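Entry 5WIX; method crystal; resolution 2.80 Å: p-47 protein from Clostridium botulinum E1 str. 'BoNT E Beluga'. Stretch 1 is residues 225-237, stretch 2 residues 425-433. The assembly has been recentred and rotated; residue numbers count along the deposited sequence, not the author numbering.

Stretch 1 225-237: SSILSENSEVGLL
Stretch 2 425-433: GFCIQGNMN

The side-chain amide of Q429 reaches out of its strand to fasten a loop that precedes the partner strand. With chi1 m, chi2 t and chi3 -19°, its NE2 donates to I227 O and to S229 OG, each at 3.0 Å. An amide suits this place because its two N-H groups can serve two acceptors at once. S229 (chi1 m) in turn donates from OG to L228 O at 2.8 Å, and S232 N bonds S229 O at 3.0 Å, closing the turn.

Beyond the turn, V234 to L237 run antiparallel to F426 to M432, at 168° and with the axes 4.7 Å apart at closest approach. Phi/psi are extended, from -120/143 at V234 to -117/114 at L237. V234 pairs with G430 and L236 with I428 as hydrogen-bonded pairs (CA-CA 5.3 and 5.2 Å): V234 N to G430 O, G430 N to V234 O, L236 N to I428 O and I428 N to L236 O all measure 2.9 Å. Between and beyond them lie the non-hydrogen-bonded pairs G235 with Q429 and L237 with C427, 4.4 Å between the CA atoms of G235 and Q429 and 4.5 Å between those of L237 and C427. Glycine suits position 235, since an ideal CB would lie 2.3 Å from I227 O.

Side chains alternate between faces. V234 (t), L236 (chi1 t, chi2 147°) and I428 (m, t) share one, where L236 CD2 meets I428 CD1 at 4.3 Å; V234 CG2 also packs against M432 CG at 3.7 Å. L237 (t, p) and C427 (t) share the face of Q429, and L237 CD1 touches C427 CB at 3.4 Å, an apolar contact in a buried setting.

E233 (m, t, chi3 -18°), with phi/psi -87/-42, interrupts the extended backbone just before the strand. Its carboxylate OE1 accepts from M432 N at 2.9 Å, while E233 N makes a weak bond to G430 O at 3.1 Å.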

ATOM      1  N   SER A 225      -7.627  -2.861  -9.242  1.00 99.76           N
ATOM      2  CA  SER A 225      -8.332  -3.991  -8.658  1.00 99.01           C
ATOM      3  C   SER A 225      -7.361  -5.113  -8.315  1.00102.49           C
ATOM      4  O   SER A 225      -7.716  -6.050  -7.606  1.00122.15           O
ATOM      5  CB  SER A 225      -9.421  -4.501  -9.604  1.00 98.45           C
ATOM      6  OG  SER A 225      -8.967  -5.625 -10.337  1.00 94.79           O
ATOM      7  N   SER A 226      -6.133  -5.019  -8.817  1.00 98.69           N
ATOM      8  CA  SER A 226      -5.093  -5.990  -8.479  1.00 98.49           C
ATOM      9  C   SER A 226      -4.888  -6.088  -6.973  1.00 88.98           C
ATOM     10  O   SER A 226      -4.529  -7.166  -6.480  1.00 80.62           O
ATOM     11  CB  SER A 226      -3.768  -5.635  -9.167  1.00118.58           C
ATOM     12  OG  SER A 226      -2.709  -6.536  -8.825  1.00141.21           O
ATOM     13  N   ILE A 227      -5.138  -4.985  -6.254  1.00 84.63           N
ATOM     14  CA  ILE A 227      -4.808  -4.897  -4.826  1.00 88.96           C
ATOM     15  C   ILE A 227      -5.381  -6.060  -4.021  1.00100.32           C
ATOM     16  O   ILE A 227      -4.709  -6.600  -3.134  1.00 89.37           O
ATOM     17  CB  ILE A 227      -5.295  -3.575  -4.203  1.00 97.82           C
ATOM     18  CG1 ILE A 227      -4.663  -2.399  -4.927  1.00119.55           C
ATOM     19  CG2 ILE A 227      -4.872  -3.483  -2.743  1.00 93.35           C
ATOM     20  CD1 ILE A 227      -4.821  -1.099  -4.192  1.00134.67           C
ATOM     21  N   LEU A 228      -6.609  -6.454  -4.356  1.00102.35           N
ATOM     22  CA  LEU A 228      -7.246  -7.620  -3.753  1.00 85.66           C
ATOM     23  C   LEU A 228      -7.176  -8.824  -4.692  1.00 96.55           C
ATOM     24  O   LEU A 228      -6.855  -8.674  -5.867  1.00 96.86           O
ATOM     25  CB  LEU A 228      -8.694  -7.309  -3.408  1.00 93.18           C
ATOM     26  CG  LEU A 228      -8.964  -6.030  -2.608  1.00103.68           C
ATOM     27  CD1 LEU A 228     -10.476  -5.617  -2.639  1.00131.75           C
ATOM     28  CD2 LEU A 228      -8.431  -6.175  -1.178  1.00104.36           C
ATOM     29  N   SER A 229      -7.471 -10.015  -4.165  1.00109.00           N
ATOM     30  CA  SER A 229      -7.574 -11.248  -4.964  1.00108.82           C
ATOM     31  C   SER A 229      -8.542 -12.224  -4.320  1.00115.95           C
ATOM     32  O   SER A 229      -9.012 -11.987  -3.209  1.00115.12           O
ATOM     33  CB  SER A 229      -6.214 -11.910  -5.128  1.00 86.06           C
ATOM     34  OG  SER A 229      -5.315 -11.001  -5.729  1.00 90.79           O
ATOM     35  N   GLU A 230      -8.839 -13.321  -5.007  1.00122.13           N
ATOM     36  CA  GLU A 230      -9.800 -14.283  -4.474  1.00137.07           C
ATOM     37  C   GLU A 230      -9.320 -14.813  -3.120  1.00142.37           C
ATOM     38  O   GLU A 230     -10.132 -15.026  -2.211  1.00147.50           O
ATOM     39  CB  GLU A 230     -10.027 -15.439  -5.460  1.00136.64           C
ATOM     40  N   ASN A 231      -8.001 -14.983  -2.986  1.00133.71           N
ATOM     41  CA  ASN A 231      -7.397 -15.535  -1.769  1.00124.44           C
ATOM     42  C   ASN A 231      -7.328 -14.530  -0.623  1.00130.40           C
ATOM     43  O   ASN A 231      -7.242 -14.922   0.541  1.00130.53           O
ATOM     44  CB  ASN A 231      -5.984 -16.067  -2.065  1.00110.17           C
ATOM     45  N   SER A 232      -7.398 -13.242  -0.962  1.00125.49           N
ATOM     46  CA  SER A 232      -7.053 -12.159  -0.033  1.00114.44           C
ATOM     47  C   SER A 232      -8.189 -11.174   0.323  1.00107.61           C
ATOM     48  O   SER A 232      -8.898 -10.661  -0.557  1.00 85.09           O
ATOM     49  CB  SER A 232      -5.879 -11.373  -0.616  1.00110.62           C
ATOM     50  OG  SER A 232      -6.115 -11.077  -1.984  1.00104.54           O
ATOM     51  N   GLU A 233      -8.332 -10.912   1.626  1.00110.50           N
ATOM     52  CA  GLU A 233      -9.298  -9.948   2.167  1.00 83.35           C
ATOM     53  C   GLU A 233      -8.752  -8.522   2.218  1.00 91.12           C
ATOM     54  O   GLU A 233      -9.468  -7.575   1.925  1.00 99.76           O
ATOM     55  CB  GLU A 233      -9.713 -10.352   3.577  1.00 82.35           C
ATOM     56  CG  GLU A 233      -9.942 -11.837   3.764  1.00110.49           C
ATOM     57  CD  GLU A 233     -10.228 -12.190   5.210  1.00121.14           C
ATOM     58  OE1 GLU A 233      -9.909 -11.356   6.090  1.00109.22           O
ATOM     59  OE2 GLU A 233     -10.772 -13.294   5.461  1.00134.15           O
ATOM     60  N   VAL A 234      -7.492  -8.361   2.623  1.00 92.36           N
ATOM     61  CA  VAL A 234      -6.902  -7.025   2.716  1.00 89.07           C
ATOM     62  C   VAL A 234      -5.677  -6.902   1.809  1.00 84.92           C
ATOM     63  O   VAL A 234      -4.911  -7.856   1.625  1.00 90.08           O
ATOM     64  CB  VAL A 234      -6.518  -6.663   4.175  1.00 73.43           C
ATOM     65  CG1 VAL A 234      -5.818  -5.313   4.243  1.00 94.16           C
ATOM     66  CG2 VAL A 234      -7.741  -6.613   5.040  1.00 81.74           C
ATOM     67  N   GLY A 235      -5.522  -5.724   1.217  1.00 70.35           N
ATOM     68  CA  GLY A 235      -4.425  -5.450   0.319  1.00 68.47           C
ATOM     69  C   GLY A 235      -3.767  -4.117   0.608  1.00 90.24           C
ATOM     70  O   GLY A 235      -4.359  -3.211   1.227  1.00 68.03           O
ATOM     71  N   LEU A 236      -2.524  -4.013   0.138  1.00 94.28           N
ATOM     72  CA  LEU A 236      -1.664  -2.849   0.343  1.00 81.73           C
ATOM     73  C   LEU A 236      -0.776  -2.698  -0.885  1.00 73.41           C
ATOM     74  O   LEU A 236      -0.086  -3.645  -1.273  1.00 89.09           O
ATOM     75  CB  LEU A 236      -0.850  -3.029   1.625  1.00 78.85           C
ATOM     76  CG  LEU A 236       0.040  -1.967   2.290  1.00 73.29           C
ATOM     77  CD1 LEU A 236       0.060  -2.086   3.795  1.00 68.00           C
ATOM     78  CD2 LEU A 236       1.468  -2.103   1.755  1.00 81.22           C
ATOM     79  N   LEU A 237      -0.807  -1.518  -1.495  1.00 63.73           N
ATOM     80  CA  LEU A 237       0.003  -1.257  -2.675  1.00 63.37           C
ATOM     81  C   LEU A 237       1.038  -0.149  -2.474  1.00 81.13           C
ATOM     82  O   LEU A 237       0.677   1.023  -2.295  1.00 69.41           O
ATOM     83  CB  LEU A 237      -0.877  -0.886  -3.858  1.00 71.43           C
ATOM     84  CG  LEU A 237      -0.089  -1.029  -5.158  1.00 65.65           C
ATOM     85  CD1 LEU A 237       0.692  -2.339  -5.107  1.00 64.00           C
ATOM     86  CD2 LEU A 237      -1.016  -0.997  -6.367  1.00 68.32           C
ATOM     87  N   GLY A 425       4.610  -1.927  -9.005  1.00 64.58           N
ATOM     88  CA  GLY A 425       4.265  -1.550  -7.657  1.00 63.09           C
ATOM     89  C   GLY A 425       4.611  -2.720  -6.766  1.00 66.67           C
ATOM     90  O   GLY A 425       4.914  -3.823  -7.250  1.00 72.62           O
ATOM     91  N   PHE A 426       4.576  -2.496  -5.460  1.00 59.55           N
ATOM     92  CA  PHE A 426       4.946  -3.552  -4.525  1.00 71.13           C
ATOM     93  C   PHE A 426       3.719  -3.783  -3.698  1.00 66.69           C
ATOM     94  O   PHE A 426       3.255  -2.863  -3.012  1.00 64.08           O
ATOM     95  CB  PHE A 426       6.154  -3.161  -3.643  1.00 72.19           C
ATOM     96  CG  PHE A 426       6.569  -4.236  -2.658  1.00 69.74           C
ATOM     97  CD1 PHE A 426       7.472  -5.225  -3.022  1.00 56.10           C
ATOM     98  CD2 PHE A 426       6.060  -4.248  -1.363  1.00 67.34           C
ATOM     99  CE1 PHE A 426       7.845  -6.211  -2.118  1.00 58.40           C
ATOM    100  CE2 PHE A 426       6.443  -5.233  -0.453  1.00 65.65           C
ATOM    101  CZ  PHE A 426       7.333  -6.213  -0.835  1.00 58.49           C
ATOM    102  N   CYS A 427       3.173  -4.991  -3.800  1.00 69.55           N
ATOM    103  CA  CYS A 427       1.853  -5.280  -3.272  1.00 74.13           C
ATOM    104  C   CYS A 427       1.902  -6.399  -2.266  1.00 72.85           C
ATOM    105  O   CYS A 427       2.432  -7.492  -2.543  1.00 69.99           O
ATOM    106  CB  CYS A 427       0.885  -5.649  -4.398  1.00 87.36           C
ATOM    107  SG  CYS A 427      -0.786  -6.149  -3.829  1.00 88.33           S
ATOM    108  N   ILE A 428       1.335  -6.121  -1.099  1.00 74.72           N
ATOM    109  CA  ILE A 428       1.230  -7.110  -0.034  1.00 85.74           C
ATOM    110  C   ILE A 428      -0.259  -7.415   0.175  1.00 62.97           C
ATOM    111  O   ILE A 428      -1.060  -6.489   0.146  1.00 67.47           O
ATOM    112  CB  ILE A 428       1.876  -6.599   1.278  1.00 59.71           C
ATOM    113  CG1 ILE A 428       3.342  -6.257   1.039  1.00 75.86           C
ATOM    114  CG2 ILE A 428       1.745  -7.630   2.366  1.00 62.94           C
ATOM    115  CD1 ILE A 428       4.051  -5.510   2.198  1.00 68.25           C
ATOM    116  N   GLN A 429      -0.600  -8.690   0.379  1.00 64.28           N
ATOM    117  CA  GLN A 429      -1.977  -9.160   0.525  1.00 79.63           C
ATOM    118  C   GLN A 429      -2.116 -10.137   1.689  1.00 94.21           C
ATOM    119  O   GLN A 429      -1.213 -10.936   1.945  1.00103.66           O
ATOM    120  CB  GLN A 429      -2.469  -9.862  -0.750  1.00 82.89           C
ATOM    121  CG  GLN A 429      -2.620  -8.991  -1.989  1.00 77.41           C
ATOM    122  CD  GLN A 429      -2.966  -9.806  -3.224  1.00 83.84           C
ATOM    123  OE1 GLN A 429      -2.759 -11.039  -3.265  1.00 80.11           O
ATOM    124  NE2 GLN A 429      -3.505  -9.131  -4.242  1.00 75.95           N
ATOM    125  N   GLY A 430      -3.267 -10.116   2.362  1.00 90.13           N
ATOM    126  CA  GLY A 430      -3.469 -10.992   3.507  1.00 87.02           C
ATOM    127  C   GLY A 430      -4.905 -11.174   3.953  1.00 95.42           C
ATOM    128  O   GLY A 430      -5.815 -10.591   3.371  1.00102.38           O
ATOM    129  N   ASN A 431      -5.091 -12.002   4.984  1.00 93.79           N
ATOM    130  CA  ASN A 431      -6.395 -12.242   5.615  1.00101.05           C
ATOM    131  C   ASN A 431      -6.387 -11.891   7.110  1.00116.63           C
ATOM    132  O   ASN A 431      -5.504 -12.335   7.848  1.00137.01           O
ATOM    133  CB  ASN A 431      -6.827 -13.719   5.474  1.00106.77           C
ATOM    134  CG  ASN A 431      -6.809 -14.222   4.036  1.00107.31           C
ATOM    135  OD1 ASN A 431      -6.992 -13.457   3.090  1.00112.65           O
ATOM    136  ND2 ASN A 431      -6.592 -15.527   3.874  1.00103.01           N
ATOM    137  N   MET A 432      -7.388 -11.138   7.564  1.00123.21           N
ATOM    138  CA  MET A 432      -7.539 -10.827   8.989  1.00127.50           C
ATOM    139  C   MET A 432      -8.145 -11.983   9.773  1.00136.98           C
ATOM    140  O   MET A 432      -8.936 -12.759   9.235  1.00139.59           O
ATOM    141  CB  MET A 432      -8.423  -9.595   9.194  1.00128.45           C
ATOM    142  CG  MET A 432      -8.388  -8.572   8.082  1.00126.82           C
ATOM    143  SD  MET A 432      -8.789  -6.928   8.707  1.00139.92           S
ATOM    144  CE  MET A 432     -10.010  -7.370   9.937  1.00 87.40           C
ATOM    145  N   ASN A 433      -7.794 -12.075  11.052  1.00149.65           N
ATOM    146  CA  ASN A 433      -8.412 -13.048  11.951  1.00174.66           C
ATOM    147  C   ASN A 433      -8.486 -12.530  13.384  1.00178.99           C
ATOM    148  O   ASN A 433      -7.846 -11.534  13.726  1.00176.20           O
ATOM    149  CB  ASN A 433      -7.654 -14.377  11.914  1.00177.15           C
ATOM    150  CG  ASN A 433      -8.182 -15.321  10.856  1.00178.09           C
ATOM    151  OD1 ASN A 433      -9.397 -15.464  10.686  1.00172.60           O
ATOM    152  ND2 ASN A 433      -7.272 -15.977  10.137  1.00174.21           N
TER